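Local coordinates for decapping nuclease RAI1 (Scheffersomyces stipitis, PDB 5BTO), which removes the entire NAD cap from the 5'-end of NAD-capped RNAs, using a divalent metal cation, and binds and stimulates the exoribonuclease RAT1, at residues 26-32 / 217-223; 80-84 / 152-156; 85-90 / 111-115; 144-150 / 383-389. All coordinates share one frame. Residues are numbered along the deposited sequence.

Contact 1. Residues 26-32 / 217-223; sequences PKEIFAF and YISVIKT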
loop_
_atom_site.group_PDB
_atom_site.type_symbol
_atom_site.label_atom_id
_atom_site.label_comp_id
_atom_site.label_asym_id
_atom_site.label_seq_id
_atom_site.Cartn_x
_atom_site.Cartn_y
_atom_site.Cartn_z
ATOM N N PRO A 26 9.091 -5.391 -25.760
ATOM C CA PRO A 26 10.408 -4.751 -25.737
ATOM C C PRO A 26 11.088 -4.820 -27.105
ATOM O O PRO A 26 10.827 -5.731 -27.918
ATOM C CB PRO A 26 11.197 -5.595 -24.724
ATOM C CG PRO A 26 10.175 -6.354 -23.954
ATOM C CD PRO A 26 9.020 -6.563 -24.878
ATOM N N LYS A 27 11.977 -3.864 -27.343
ATOM C CA LYS A 27 12.736 -3.814 -28.586
ATOM C C LYS A 27 14.158 -3.337 -28.308
ATOM O O LYS A 27 14.355 -2.310 -27.654
ATOM C CB LYS A 27 12.050 -2.868 -29.573
ATOM C CG LYS A 27 12.910 -2.492 -30.756
ATOM C CD LYS A 27 12.213 -1.481 -31.666
ATOM C CE LYS A 27 13.127 -1.071 -32.809
ATOM N NZ LYS A 27 12.437 -0.243 -33.836
ATOM N N GLU A 28 15.152 -4.078 -28.785
ATOM C CA GLU A 28 16.532 -3.636 -28.618
ATOM C C GLU A 28 16.798 -2.416 -29.489
ATOM O O GLU A 28 16.415 -2.388 -30.679
ATOM C CB GLU A 28 17.529 -4.736 -29.006
ATOM C CG GLU A 28 18.986 -4.308 -28.808
ATOM C CD GLU A 28 19.983 -5.409 -29.139
ATOM O OE1 GLU A 28 20.109 -6.384 -28.354
ATOM O OE2 GLU A 28 20.651 -5.286 -30.179
ATOM N N ILE A 29 17.479 -1.425 -28.926
ATOM C CA ILE A 29 17.883 -0.265 -29.731
ATOM C C ILE A 29 19.399 -0.125 -29.885
ATOM O O ILE A 29 19.870 0.454 -30.860
ATOM C CB ILE A 29 17.252 1.066 -29.237
ATOM C CG1 ILE A 29 17.451 1.243 -27.733
ATOM C CG2 ILE A 29 15.780 1.112 -29.593
ATOM C CD1 ILE A 29 17.284 2.703 -27.270
ATOM N N PHE A 30 20.160 -0.654 -28.929
ATOM C CA PHE A 30 21.619 -0.721 -29.070
ATOM C C PHE A 30 22.206 -1.743 -28.108
ATOM O O PHE A 30 21.501 -2.259 -27.248
ATOM C CB PHE A 30 22.294 0.663 -28.913
ATOM C CG PHE A 30 22.065 1.340 -27.573
ATOM C CD1 PHE A 30 20.973 2.179 -27.382
ATOM C CD2 PHE A 30 22.978 1.197 -26.533
ATOM C CE1 PHE A 30 20.770 2.832 -26.162
ATOM C CE2 PHE A 30 22.776 1.854 -25.296
ATOM C CZ PHE A 30 21.681 2.672 -25.129
ATOM N N ALA A 31 23.490 -2.040 -28.260
ATOM C CA ALA A 31 24.159 -2.953 -27.350
ATOM C C ALA A 31 25.547 -2.436 -27.053
ATOM O O ALA A 31 26.062 -1.580 -27.765
ATOM C CB ALA A 31 24.217 -4.371 -27.955
ATOM N N PHE A 32 26.140 -2.927 -25.971
ATOM C CA PHE A 32 27.560 -2.715 -25.729
ATOM C C PHE A 32 28.130 -3.932 -25.016
ATOM O O PHE A 32 27.381 -4.839 -24.654
ATOM C CB PHE A 32 27.839 -1.385 -24.996
ATOM C CG PHE A 32 27.281 -1.296 -23.587
ATOM C CD1 PHE A 32 25.956 -0.948 -23.368
ATOM C CD2 PHE A 32 28.104 -1.503 -22.488
ATOM C CE1 PHE A 32 25.453 -0.834 -22.070
ATOM C CE2 PHE A 32 27.613 -1.387 -21.185
ATOM C CZ PHE A 32 26.288 -1.051 -20.977
ATOM N N TYR A 217 27.983 -9.276 -22.577
ATOM C CA TYR A 217 27.271 -8.709 -23.718
ATOM C C TYR A 217 25.995 -8.067 -23.185
ATOM O O TYR A 217 25.189 -8.730 -22.518
ATOM C CB TYR A 217 26.945 -9.804 -24.739
ATOM C CG TYR A 217 26.087 -9.340 -25.903
ATOM C CD1 TYR A 217 26.612 -8.525 -26.897
ATOM C CD2 TYR A 217 24.763 -9.728 -26.014
ATOM C CE1 TYR A 217 25.838 -8.101 -27.959
ATOM C CE2 TYR A 217 23.976 -9.312 -27.080
ATOM C CZ TYR A 217 24.521 -8.498 -28.048
ATOM O OH TYR A 217 23.750 -8.089 -29.109
ATOM N N ILE A 218 25.825 -6.773 -23.434
ATOM C CA ILE A 218 24.725 -6.034 -22.812
ATOM C C ILE A 218 23.776 -5.505 -23.871
ATOM O O ILE A 218 24.178 -4.724 -24.741
ATOM C CB ILE A 218 25.236 -4.828 -21.987
ATOM C CG1 ILE A 218 26.338 -5.251 -21.017
ATOM C CG2 ILE A 218 24.074 -4.138 -21.236
ATOM C CD1 ILE A 218 25.872 -6.202 -19.946
ATOM N N SER A 219 22.526 -5.949 -23.803
ATOM C CA SER A 219 21.482 -5.454 -24.684
ATOM C C SER A 219 20.759 -4.292 -23.999
ATOM O O SER A 219 20.451 -4.349 -22.808
ATOM C CB SER A 219 20.491 -6.578 -25.014
ATOM O OG SER A 219 19.361 -6.090 -25.722
ATOM N N VAL A 220 20.492 -3.235 -24.749
ATOM C CA VAL A 220 19.722 -2.118 -24.211
ATOM C C VAL A 220 18.435 -1.968 -25.006
ATOM O O VAL A 220 18.456 -1.811 -26.236
ATOM C CB VAL A 220 20.513 -0.798 -24.229
ATOM C CG1 VAL A 220 19.754 0.273 -23.433
ATOM C CG2 VAL A 220 21.898 -1.013 -23.647
ATOM N N ILE A 221 17.316 -2.014 -24.291
ATOM C CA ILE A 221 16.009 -2.123 -24.914
ATOM C C ILE A 221 15.113 -0.970 -24.523
ATOM O O ILE A 221 15.316 -0.338 -23.481
ATOM C CB ILE A 221 15.296 -3.443 -24.503
ATOM C CG1 ILE A 221 14.983 -3.451 -23.000
ATOM C CG2 ILE A 221 16.167 -4.653 -24.855
ATOM C CD1 ILE A 221 13.989 -4.525 -22.605
ATOM N N LYS A 222 14.140 -0.684 -25.383
ATOM C CA LYS A 222 13.045 0.208 -25.026
ATOM C C LYS A 222 11.856 -0.664 -24.678
ATOM O O LYS A 222 11.555 -1.637 -25.376
ATOM C CB LYS A 222 12.692 1.148 -26.177
ATOM C CG LYS A 222 13.565 2.377 -26.268
ATOM C CD LYS A 222 13.125 3.269 -27.425
ATOM C CE LYS A 222 11.609 3.439 -27.461
ATOM N NZ LYS A 222 11.074 4.347 -26.405
ATOM N N THR A 223 11.203 -0.349 -23.567
ATOM C CA THR A 223 10.040 -1.107 -23.162
ATOM C C THR A 223 9.151 -0.195 -22.336
ATOM O O THR A 223 9.298 1.022 -22.378
ATOM C CB THR A 223 10.455 -2.376 -22.383
ATOM O OG1 THR A 223 9.303 -3.186 -22.123
ATOM C CG2 THR A 223 11.163 -2.010 -21.088
#
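A classic beta bulge interrupts this antiparallel strand pair: I29 and F30 both face V220, whose O accepts from I29 N at 2.9 Å and, weakly, from F30 N at 3.4 Å. The extra residue shifts the register by one between E28–I221 and F30–V220. I29, with psi near -26°, departs from extended geometry to make the step. Regular pairing resumes on both sides, with K27 N to K222 O at 3.0 Å and K222 N to K27 O at 2.8 Å, then F32 N to I218 O at 2.9 Å and I218 N to F32 O at 2.8 Å. F30 and F32, both with chi1 near +60°, fold their rings over their cross-strand partners in CH-pi contacts: V220 CB lies 3.8 Å from the F30 centroid and I218 CB 4.0 Å from that of F32. Helix 87-101 packs against these rings through A93. E28, A31, S219 and I221 occupy the other face, where S219 OG donates to E28 OE1 at 2.8 Å; that carboxylate also salt-bridges K48 and hydrogen-bonds Y254. The antiparallel strands 27-34 and 216-225 belong to the large mixed sheet of this PD-(D/E)XK-like nuclease, and the side chain of I218 touches substrate-binding E235.

Contact 2. Residues 80-84 / 152-156; sequences EEKNM and ELARR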
loop_
_atom_site.group_PDB
_atom_site.type_symbol
_atom_site.label_atom_id
_atom_site.label_comp_id
_atom_site.label_asym_id
_atom_site.label_seq_id
_atom_site.Cartn_x
_atom_site.Cartn_y
_atom_site.Cartn_z
ATOM N N GLU A 80 34.879 -7.916 -7.348
ATOM C CA GLU A 80 33.475 -7.529 -7.219
ATOM C C GLU A 80 33.274 -6.018 -7.064
ATOM O O GLU A 80 32.192 -5.498 -7.340
ATOM C CB GLU A 80 32.807 -8.296 -6.072
ATOM C CG GLU A 80 31.283 -8.294 -6.117
ATOM C CD GLU A 80 30.716 -8.961 -7.366
ATOM O OE1 GLU A 80 31.503 -9.469 -8.195
ATOM O OE2 GLU A 80 29.474 -8.976 -7.521
ATOM N N GLU A 81 34.318 -5.316 -6.634
ATOM C CA GLU A 81 34.263 -3.862 -6.524
ATOM C C GLU A 81 34.588 -3.193 -7.858
ATOM O O GLU A 81 34.597 -1.967 -7.972
ATOM C CB GLU A 81 35.199 -3.366 -5.422
ATOM C CG GLU A 81 36.581 -3.986 -5.446
ATOM C CD GLU A 81 37.208 -4.025 -4.069
ATOM O OE1 GLU A 81 36.488 -3.751 -3.083
ATOM O OE2 GLU A 81 38.416 -4.329 -3.970
ATOM N N LYS A 82 34.858 -4.018 -8.864
ATOM C CA LYS A 82 35.044 -3.539 -10.224
ATOM C C LYS A 82 33.895 -4.054 -11.086
ATOM O O LYS A 82 33.955 -4.017 -12.315
ATOM C CB LYS A 82 36.386 -4.022 -10.779
ATOM C CG LYS A 82 37.542 -3.872 -9.801
ATOM C CD LYS A 82 38.892 -4.048 -10.480
ATOM C CE LYS A 82 40.033 -3.803 -9.496
ATOM N NZ LYS A 82 41.328 -3.527 -10.182
ATOM N N ASN A 83 32.842 -4.529 -10.427
ATOM C CA ASN A 83 31.752 -5.195 -11.128
ATOM C C ASN A 83 30.368 -4.703 -10.700
ATOM O O ASN A 83 29.360 -5.367 -10.945
ATOM C CB ASN A 83 31.866 -6.710 -10.940
ATOM C CG ASN A 83 31.063 -7.488 -11.964
ATOM O OD1 ASN A 83 30.862 -7.033 -13.090
ATOM N ND2 ASN A 83 30.596 -8.667 -11.574
ATOM N N MET A 84 30.327 -3.539 -10.058
ATOM C CA MET A 84 29.056 -2.923 -9.698
ATOM C C MET A 84 28.419 -2.271 -10.923
ATOM O O MET A 84 29.122 -1.737 -11.785
ATOM C CB MET A 84 29.245 -1.898 -8.571
ATOM C CG MET A 84 29.504 -2.535 -7.213
ATOM S SD MET A 84 29.840 -1.354 -5.893
ATOM C CE MET A 84 31.347 -0.586 -6.495
ATOM N N GLU A 152 26.319 -0.723 -1.918
ATOM C CA GLU A 152 26.595 -2.021 -2.534
ATOM C C GLU A 152 27.910 -2.611 -2.052
ATOM O O GLU A 152 27.997 -3.810 -1.787
ATOM C CB GLU A 152 26.602 -1.916 -4.060
ATOM C CG GLU A 152 25.224 -1.757 -4.646
ATOM C CD GLU A 152 24.245 -2.778 -4.093
ATOM O OE1 GLU A 152 24.561 -3.992 -4.111
ATOM O OE2 GLU A 152 23.163 -2.360 -3.630
ATOM N N LEU A 153 28.933 -1.768 -1.951
ATOM C CA LEU A 153 30.243 -2.215 -1.491
ATOM C C LEU A 153 30.157 -2.749 -0.070
ATOM O O LEU A 153 30.648 -3.835 0.231
ATOM C CB LEU A 153 31.256 -1.071 -1.558
ATOM C CG LEU A 153 31.847 -0.764 -2.936
ATOM C CD1 LEU A 153 32.680 0.516 -2.908
ATOM C CD2 LEU A 153 32.679 -1.937 -3.426
ATOM N N ALA A 154 29.521 -1.975 0.801
ATOM C CA ALA A 154 29.396 -2.352 2.200
ATOM C C ALA A 154 28.565 -3.618 2.359
ATOM O O ALA A 154 28.835 -4.443 3.232
ATOM C CB ALA A 154 28.787 -1.212 3.000
ATOM N N ARG A 155 27.559 -3.768 1.502
ATOM C CA ARG A 155 26.603 -4.861 1.619
ATOM C C ARG A 155 27.212 -6.219 1.267
ATOM O O ARG A 155 27.000 -7.204 1.976
ATOM C CB ARG A 155 25.381 -4.576 0.746
ATOM C CG ARG A 155 24.178 -5.462 1.017
ATOM C CD ARG A 155 22.888 -4.757 0.606
ATOM N NE ARG A 155 22.451 -3.784 1.607
ATOM C CZ ARG A 155 21.531 -2.844 1.396
ATOM N NH1 ARG A 155 20.942 -2.719 0.204
ATOM N NH2 ARG A 155 21.207 -2.019 2.380
ATOM N N ARG A 156 27.973 -6.273 0.181
ATOM C CA ARG A 156 28.590 -7.531 -0.232
ATOM C C ARG A 156 29.641 -7.993 0.777
ATOM O O ARG A 156 29.744 -9.182 1.080
ATOM C CB ARG A 156 29.191 -7.418 -1.635
ATOM C CG ARG A 156 28.156 -7.237 -2.740
ATOM C CD ARG A 156 28.772 -7.437 -4.116
ATOM N NE ARG A 156 28.458 -6.342 -5.029
ATOM C CZ ARG A 156 27.493 -6.377 -5.944
ATOM N NH1 ARG A 156 26.738 -7.460 -6.078
ATOM N NH2 ARG A 156 27.283 -5.327 -6.729
#
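M84 (chi1 m, chi2 t, chi3 m) reaches toward helix 149-166, roughly square to its axis, so a residue whose CA-to-CB bond points sideways still meets the helix with its tip. Its CE sits 3.6 Å from L153 CG and its SD 3.8 Å from E152 CB. L153, in the mt rotamer, carries CD2 to within 3.5 Å of E81 CB. R156 leaves the next turn with chi1 m and chi2 t, then bends at chi3 near -130°, between wells. This sets the guanidinium beside M84, with M84 CG 3.6 Å from R156 NH2 near the plane of the group, while E80 CG packs 3.3 Å from R156 CD. E80 turns at chi2 p, bringing OE2 over the guanidinium face, 3.4 Å from R156 NH1; this salt bridge is electrostatic only, since no N-H points at the oxygen. Each segment is also held from outside: N83 hydrogen-bonds R34, R155 salt-bridges D133. The loop leading into helix 87-101 lies along the N-terminal part of helix 149-166, which follows strand 142-147.

Contact 3. Residues 85-90 / 111-115; sequences SDMKCL and IITYR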
loop_
_atom_site.group_PDB
_atom_site.type_symbol
_atom_site.label_atom_id
_atom_site.label_comp_id
_atom_site.label_asym_id
_atom_site.label_seq_id
_atom_site.Cartn_x
_atom_site.Cartn_y
_atom_site.Cartn_z
ATOM N N SER A 85 27.090 -2.333 -11.000
ATOM C CA SER A 85 26.350 -1.723 -12.100
ATOM C C SER A 85 26.783 -0.281 -12.286
ATOM O O SER A 85 26.802 0.499 -11.330
ATOM C CB SER A 85 24.844 -1.787 -11.851
ATOM O OG SER A 85 24.296 -3.000 -12.341
ATOM N N ASP A 86 27.099 0.071 -13.527
ATOM C CA ASP A 86 27.763 1.325 -13.833
ATOM C C ASP A 86 26.950 2.174 -14.810
ATOM O O ASP A 86 26.831 1.840 -15.990
ATOM C CB ASP A 86 29.137 1.007 -14.427
ATOM C CG ASP A 86 29.933 2.244 -14.769
ATOM O OD1 ASP A 86 29.608 3.332 -14.250
ATOM O OD2 ASP A 86 30.901 2.116 -15.549
ATOM N N MET A 87 26.397 3.279 -14.324
ATOM C CA MET A 87 25.622 4.149 -15.190
ATOM C C MET A 87 26.526 4.814 -16.238
ATOM O O MET A 87 26.061 5.194 -17.307
ATOM C CB MET A 87 24.859 5.193 -14.362
ATOM C CG MET A 87 23.916 6.100 -15.157
ATOM S SD MET A 87 22.559 5.271 -16.032
ATOM C CE MET A 87 21.738 4.426 -14.693
ATOM N N LYS A 88 27.817 4.934 -15.937
ATOM C CA LYS A 88 28.744 5.635 -16.823
ATOM C C LYS A 88 28.829 4.981 -18.200
ATOM O O LYS A 88 28.726 5.654 -19.233
ATOM C CB LYS A 88 30.142 5.699 -16.204
ATOM C CG LYS A 88 30.200 6.392 -14.859
ATOM C CD LYS A 88 31.605 6.327 -14.276
ATOM C CE LYS A 88 31.679 7.047 -12.943
ATOM N NZ LYS A 88 30.737 6.475 -11.938
ATOM N N CYS A 89 29.034 3.669 -18.220
ATOM C CA CYS A 89 29.126 2.961 -19.495
ATOM C C CYS A 89 27.788 2.963 -20.239
ATOM O O CYS A 89 27.752 3.120 -21.460
ATOM C CB CYS A 89 29.695 1.537 -19.330
ATOM S SG CYS A 89 28.840 0.428 -18.175
ATOM N N LEU A 90 26.691 2.796 -19.509
ATOM C CA LEU A 90 25.367 2.897 -20.110
ATOM C C LEU A 90 25.183 4.268 -20.772
ATOM O O LEU A 90 24.707 4.364 -21.908
ATOM C CB LEU A 90 24.267 2.626 -19.072
ATOM C CG LEU A 90 22.820 2.782 -19.549
ATOM C CD1 LEU A 90 22.585 1.979 -20.839
ATOM C CD2 LEU A 90 21.827 2.366 -18.447
ATOM N N ILE A 111 12.270 6.652 -18.011
ATOM C CA ILE A 111 13.208 6.092 -17.043
ATOM C C ILE A 111 14.346 5.359 -17.754
ATOM O O ILE A 111 14.114 4.649 -18.724
ATOM C CB ILE A 111 12.499 5.088 -16.096
ATOM C CG1 ILE A 111 11.414 5.779 -15.263
ATOM C CG2 ILE A 111 13.511 4.396 -15.173
ATOM C CD1 ILE A 111 10.490 4.779 -14.567
ATOM N N ILE A 112 15.566 5.540 -17.260
ATOM C CA ILE A 112 16.750 4.886 -17.823
ATOM C C ILE A 112 17.437 4.125 -16.689
ATOM O O ILE A 112 17.810 4.723 -15.686
ATOM C CB ILE A 112 17.717 5.934 -18.424
ATOM C CG1 ILE A 112 17.088 6.572 -19.667
ATOM C CG2 ILE A 112 19.096 5.310 -18.744
ATOM C CD1 ILE A 112 17.745 7.879 -20.108
ATOM N N THR A 113 17.589 2.806 -16.828
ATOM C CA THR A 113 18.120 2.025 -15.723
ATOM C C THR A 113 18.587 0.653 -16.177
ATOM O O THR A 113 18.637 0.375 -17.380
ATOM C CB THR A 113 17.055 1.887 -14.604
ATOM O OG1 THR A 113 17.644 1.348 -13.411
ATOM C CG2 THR A 113 15.899 1.012 -15.061
ATOM N N TYR A 114 18.952 -0.186 -15.214
ATOM C CA TYR A 114 19.393 -1.553 -15.488
ATOM C C TYR A 114 18.310 -2.579 -15.142
ATOM O O TYR A 114 17.593 -2.455 -14.146
ATOM C CB TYR A 114 20.662 -1.881 -14.693
ATOM C CG TYR A 114 21.949 -1.444 -15.352
ATOM C CD1 TYR A 114 22.549 -2.224 -16.334
ATOM C CD2 TYR A 114 22.577 -0.268 -14.984
ATOM C CE1 TYR A 114 23.720 -1.826 -16.943
ATOM C CE2 TYR A 114 23.758 0.138 -15.592
ATOM C CZ TYR A 114 24.327 -0.649 -16.567
ATOM O OH TYR A 114 25.501 -0.258 -17.183
ATOM N N ARG A 115 18.240 -3.637 -15.947
ATOM C CA ARG A 115 17.268 -4.702 -15.751
ATOM C C ARG A 115 17.333 -5.311 -14.367
ATOM O O ARG A 115 16.303 -5.615 -13.783
ATOM C CB ARG A 115 17.492 -5.824 -16.778
ATOM C CG ARG A 115 16.837 -7.153 -16.380
ATOM C CD ARG A 115 17.377 -8.354 -17.150
ATOM N NE ARG A 115 18.717 -8.769 -16.743
ATOM C CZ ARG A 115 19.606 -9.305 -17.573
ATOM N NH1 ARG A 115 19.298 -9.479 -18.853
ATOM N NH2 ARG A 115 20.804 -9.662 -17.130
#
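This is a buried helix-on-sheet contact in which the N-terminal turn of helix 87-101 packs on the end of strand 111-114, around the ring of substrate-binding Y114. Y114, chi1 m, points toward the helix and its OH donates to D86 O at 2.8 Å. S85 OG lies over one face of the ring, 4.1 Å from Y114 CG, and L90 CD2 over the opposite face, 4.1 Å from Y114 CE2. D86 has a second task as N-cap, its OD1 accepting from K88 N at 2.9 Å. Deeper along the strand, I112 CG2 meets L90 CD2 at 4.0 Å and M87 SD at 4.4 Å. Y114 in turn occupies the N-cap position of helix 115-123, whose first residue, R115, also binds substrate and hydrogen-bonds E235 O. Strand 111-114 runs between strands 142-147 and 228-235, bonded through its backbone to L143 and I145 on one flank and to K229 and L231 on the other, with helix 87-101 laid across the sheet face that bears I112 and Y114.

Contact 4. Residues 144-150 / 383-389; sequences FINSDEE and RLRNGEM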
loop_
_atom_site.group_PDB
_atom_site.type_symbol
_atom_site.label_atom_id
_atom_site.label_comp_id
_atom_site.label_asym_id
_atom_site.label_seq_id
_atom_site.Cartn_x
_atom_site.Cartn_y
_atom_site.Cartn_z
ATOM N N PHE A 144 16.842 8.776 -13.931
ATOM C CA PHE A 144 17.970 7.855 -14.018
ATOM C C PHE A 144 18.064 7.096 -12.705
ATOM O O PHE A 144 18.045 7.705 -11.630
ATOM C CB PHE A 144 19.265 8.630 -14.307
ATOM C CG PHE A 144 19.253 9.346 -15.629
ATOM C CD1 PHE A 144 18.553 10.536 -15.784
ATOM C CD2 PHE A 144 19.939 8.831 -16.713
ATOM C CE1 PHE A 144 18.530 11.200 -17.000
ATOM C CE2 PHE A 144 19.925 9.487 -17.936
ATOM C CZ PHE A 144 19.216 10.666 -18.084
ATOM N N ILE A 145 18.116 5.766 -12.783
ATOM C CA ILE A 145 18.077 4.934 -11.575
ATOM C C ILE A 145 19.253 3.972 -11.548
ATOM O O ILE A 145 19.463 3.219 -12.510
ATOM C CB ILE A 145 16.768 4.120 -11.507
ATOM C CG1 ILE A 145 15.556 5.067 -11.573
ATOM C CG2 ILE A 145 16.722 3.250 -10.231
ATOM C CD1 ILE A 145 14.207 4.375 -11.484
ATOM N N ASN A 146 20.029 3.998 -10.465
ATOM C CA ASN A 146 21.098 3.018 -10.277
ATOM C C ASN A 146 21.190 2.584 -8.831
ATOM O O ASN A 146 20.636 3.231 -7.946
ATOM C CB ASN A 146 22.468 3.555 -10.720
ATOM C CG ASN A 146 23.488 2.427 -10.947
ATOM O OD1 ASN A 146 23.119 1.256 -11.081
ATOM N ND2 ASN A 146 24.761 2.774 -10.985
ATOM N N SER A 147 21.899 1.491 -8.587
ATOM C CA SER A 147 22.254 1.130 -7.222
ATOM C C SER A 147 23.264 2.139 -6.685
ATOM O O SER A 147 23.909 2.865 -7.450
ATOM C CB SER A 147 22.865 -0.270 -7.186
ATOM O OG SER A 147 23.921 -0.386 -8.130
ATOM N N ASP A 148 23.405 2.181 -5.366
ATOM C CA ASP A 148 24.366 3.081 -4.752
ATOM C C ASP A 148 25.702 2.382 -4.512
ATOM O O ASP A 148 25.767 1.350 -3.843
ATOM C CB ASP A 148 23.810 3.631 -3.444
ATOM C CG ASP A 148 24.716 4.675 -2.823
ATOM O OD1 ASP A 148 24.714 5.832 -3.293
ATOM O OD2 ASP A 148 25.426 4.341 -1.858
ATOM N N GLU A 149 26.768 2.960 -5.054
ATOM C CA GLU A 149 28.088 2.339 -5.014
ATOM C C GLU A 149 28.539 1.976 -3.600
ATOM O O GLU A 149 28.937 0.840 -3.339
ATOM C CB GLU A 149 29.120 3.252 -5.684
ATOM C CG GLU A 149 30.498 2.641 -5.812
ATOM C CD GLU A 149 31.414 3.459 -6.699
ATOM O OE1 GLU A 149 30.906 4.293 -7.478
ATOM O OE2 GLU A 149 32.644 3.271 -6.616
ATOM N N GLU A 150 28.473 2.941 -2.692
ATOM C CA GLU A 150 28.955 2.727 -1.330
ATOM C C GLU A 150 28.120 1.662 -0.614
ATOM O O GLU A 150 28.664 0.758 0.017
ATOM C CB GLU A 150 28.952 4.043 -0.543
ATOM C CG GLU A 150 27.573 4.442 -0.051
ATOM C CD GLU A 150 27.450 5.915 0.266
ATOM O OE1 GLU A 150 28.463 6.536 0.657
ATOM O OE2 GLU A 150 26.328 6.446 0.122
ATOM N N ARG A 383 27.259 14.676 -5.719
ATOM C CA ARG A 383 28.048 13.480 -6.017
ATOM C C ARG A 383 27.465 12.671 -7.188
ATOM O O ARG A 383 28.195 12.224 -8.081
ATOM C CB ARG A 383 28.184 12.601 -4.769
ATOM C CG ARG A 383 28.787 11.228 -5.053
ATOM C CD ARG A 383 28.975 10.400 -3.782
ATOM N NE ARG A 383 27.716 10.121 -3.089
ATOM C CZ ARG A 383 26.937 9.070 -3.332
ATOM N NH1 ARG A 383 27.277 8.193 -4.262
ATOM N NH2 ARG A 383 25.814 8.895 -2.645
ATOM N N LEU A 384 26.149 12.481 -7.196
ATOM C CA LEU A 384 25.514 11.691 -8.258
ATOM C C LEU A 384 25.507 12.411 -9.610
ATOM O O LEU A 384 25.783 11.802 -10.642
ATOM C CB LEU A 384 24.089 11.295 -7.860
ATOM C CG LEU A 384 23.983 10.435 -6.593
ATOM C CD1 LEU A 384 22.542 10.308 -6.111
ATOM C CD2 LEU A 384 24.592 9.054 -6.819
ATOM N N ARG A 385 25.201 13.704 -9.600
ATOM C CA ARG A 385 25.077 14.463 -10.841
ATOM C C ARG A 385 26.426 14.810 -11.438
ATOM O O ARG A 385 26.518 15.145 -12.622
ATOM C CB ARG A 385 24.261 15.746 -10.619
ATOM C CG ARG A 385 22.793 15.473 -10.389
ATOM C CD ARG A 385 21.997 16.744 -10.134
ATOM N NE ARG A 385 20.616 16.388 -9.828
ATOM C CZ ARG A 385 19.677 16.207 -10.746
ATOM N NH1 ARG A 385 19.973 16.371 -12.036
ATOM N NH2 ARG A 385 18.448 15.858 -10.378
ATOM N N ASN A 386 27.472 14.724 -10.622
ATOM C CA ASN A 386 28.798 15.155 -11.045
ATOM C C ASN A 386 29.846 14.044 -11.049
ATOM O O ASN A 386 30.997 14.262 -10.665
ATOM C CB ASN A 386 29.255 16.351 -10.202
ATOM C CG ASN A 386 28.412 17.589 -10.451
ATOM O OD1 ASN A 386 28.271 18.039 -11.590
ATOM N ND2 ASN A 386 27.838 18.141 -9.392
ATOM N N GLY A 387 29.455 12.857 -11.507
ATOM C CA GLY A 387 30.405 11.768 -11.649
ATOM C C GLY A 387 29.872 10.360 -11.464
ATOM O O GLY A 387 30.071 9.509 -12.330
ATOM N N GLU A 388 29.205 10.094 -10.344
ATOM C CA GLU A 388 28.772 8.722 -10.061
ATOM C C GLU A 388 27.647 8.226 -10.969
ATOM O O GLU A 388 27.715 7.106 -11.479
ATOM C CB GLU A 388 28.401 8.510 -8.583
ATOM C CG GLU A 388 27.776 7.120 -8.338
ATOM C CD GLU A 388 27.731 6.699 -6.872
ATOM O OE1 GLU A 388 28.549 7.209 -6.075
ATOM O OE2 GLU A 388 26.883 5.839 -6.523
ATOM N N MET A 389 26.624 9.049 -11.174
ATOM C CA MET A 389 25.502 8.686 -12.043
ATOM C C MET A 389 25.620 9.353 -13.417
ATOM O O MET A 389 25.803 8.680 -14.434
ATOM C CB MET A 389 24.171 9.069 -11.381
ATOM C CG MET A 389 22.923 8.751 -12.204
ATOM S SD MET A 389 22.012 7.328 -11.589
ATOM C CE MET A 389 22.031 7.723 -9.827
HETATM O O HOH W 1 27.021 4.524 -11.645
HETATM O O HOH W 2 24.304 5.624 -7.843
HETATM O O HOH W 3 27.552 5.831 -3.253
#
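E388 holds the strand-to-helix turn at 147-149 through its carboxylate: OE2 accepts from E149 N at 3.2 Å and from water 2 (2.9 Å), and water 2 also donates to S147 O at 2.8 Å. E388 OE1 makes a very short 2.4 Å salt bridge with R383 NH1 and accepts from water 3 at 3.3 Å; the same water accepts from E150 N at 3.1 Å. R383 NH2 donates weakly to D148 OD1 at 3.3 Å and forms a long ion pair with E150 OE2 at 3.7 Å. In this four-residue salt-bridge network the arginine offsets the D148 OD1 and E388 OE2 charges 3.9 Å apart. D148 is the N-cap of helix 149-166, its OD2 accepting from I151 N, while OD1 is also bonded by N135 of the adjacent strand 132-139. At the C-terminal end of helix 378-388 the chain widens into a pi-type turn, E388 N to R383 O measuring 3.3 Å. E388 O accepts from water 1 at 2.7 Å and from K88 NZ; water 1 receives a weak bond from N146 ND2 (2.9 Å), and N146 ND2 also donates to S85 O. Beyond the polar cluster, M389 SD packs 3.9 Å from N146 CB and 4.1 Å from F144 CB.

Contacts 1, 3 and 4 all reach the large mixed sheet: strands 142-147, 111-114, 228-235, 216-225 and 27-34 follow one another across it. Contact 3 is central, its centre about 12 Å from that of contact 1 and 10 Å from that of contact 4. F32 CE2 meets C89 SG at 3.7 Å, and S85 O lies 3.1 Å from N146 ND2. Contact 2 shares helix 149-166 with contact 4, where M84 CE packs 3.4 Å from E149 CG, and runs directly into contact 3 at S85. Along the chain, contact 3 falls within the span of contact 2, and contact 2 within that of contact 1; contact 4 crosses both outer spans. Distant sequence is thereby gathered around substrate-binding Y114.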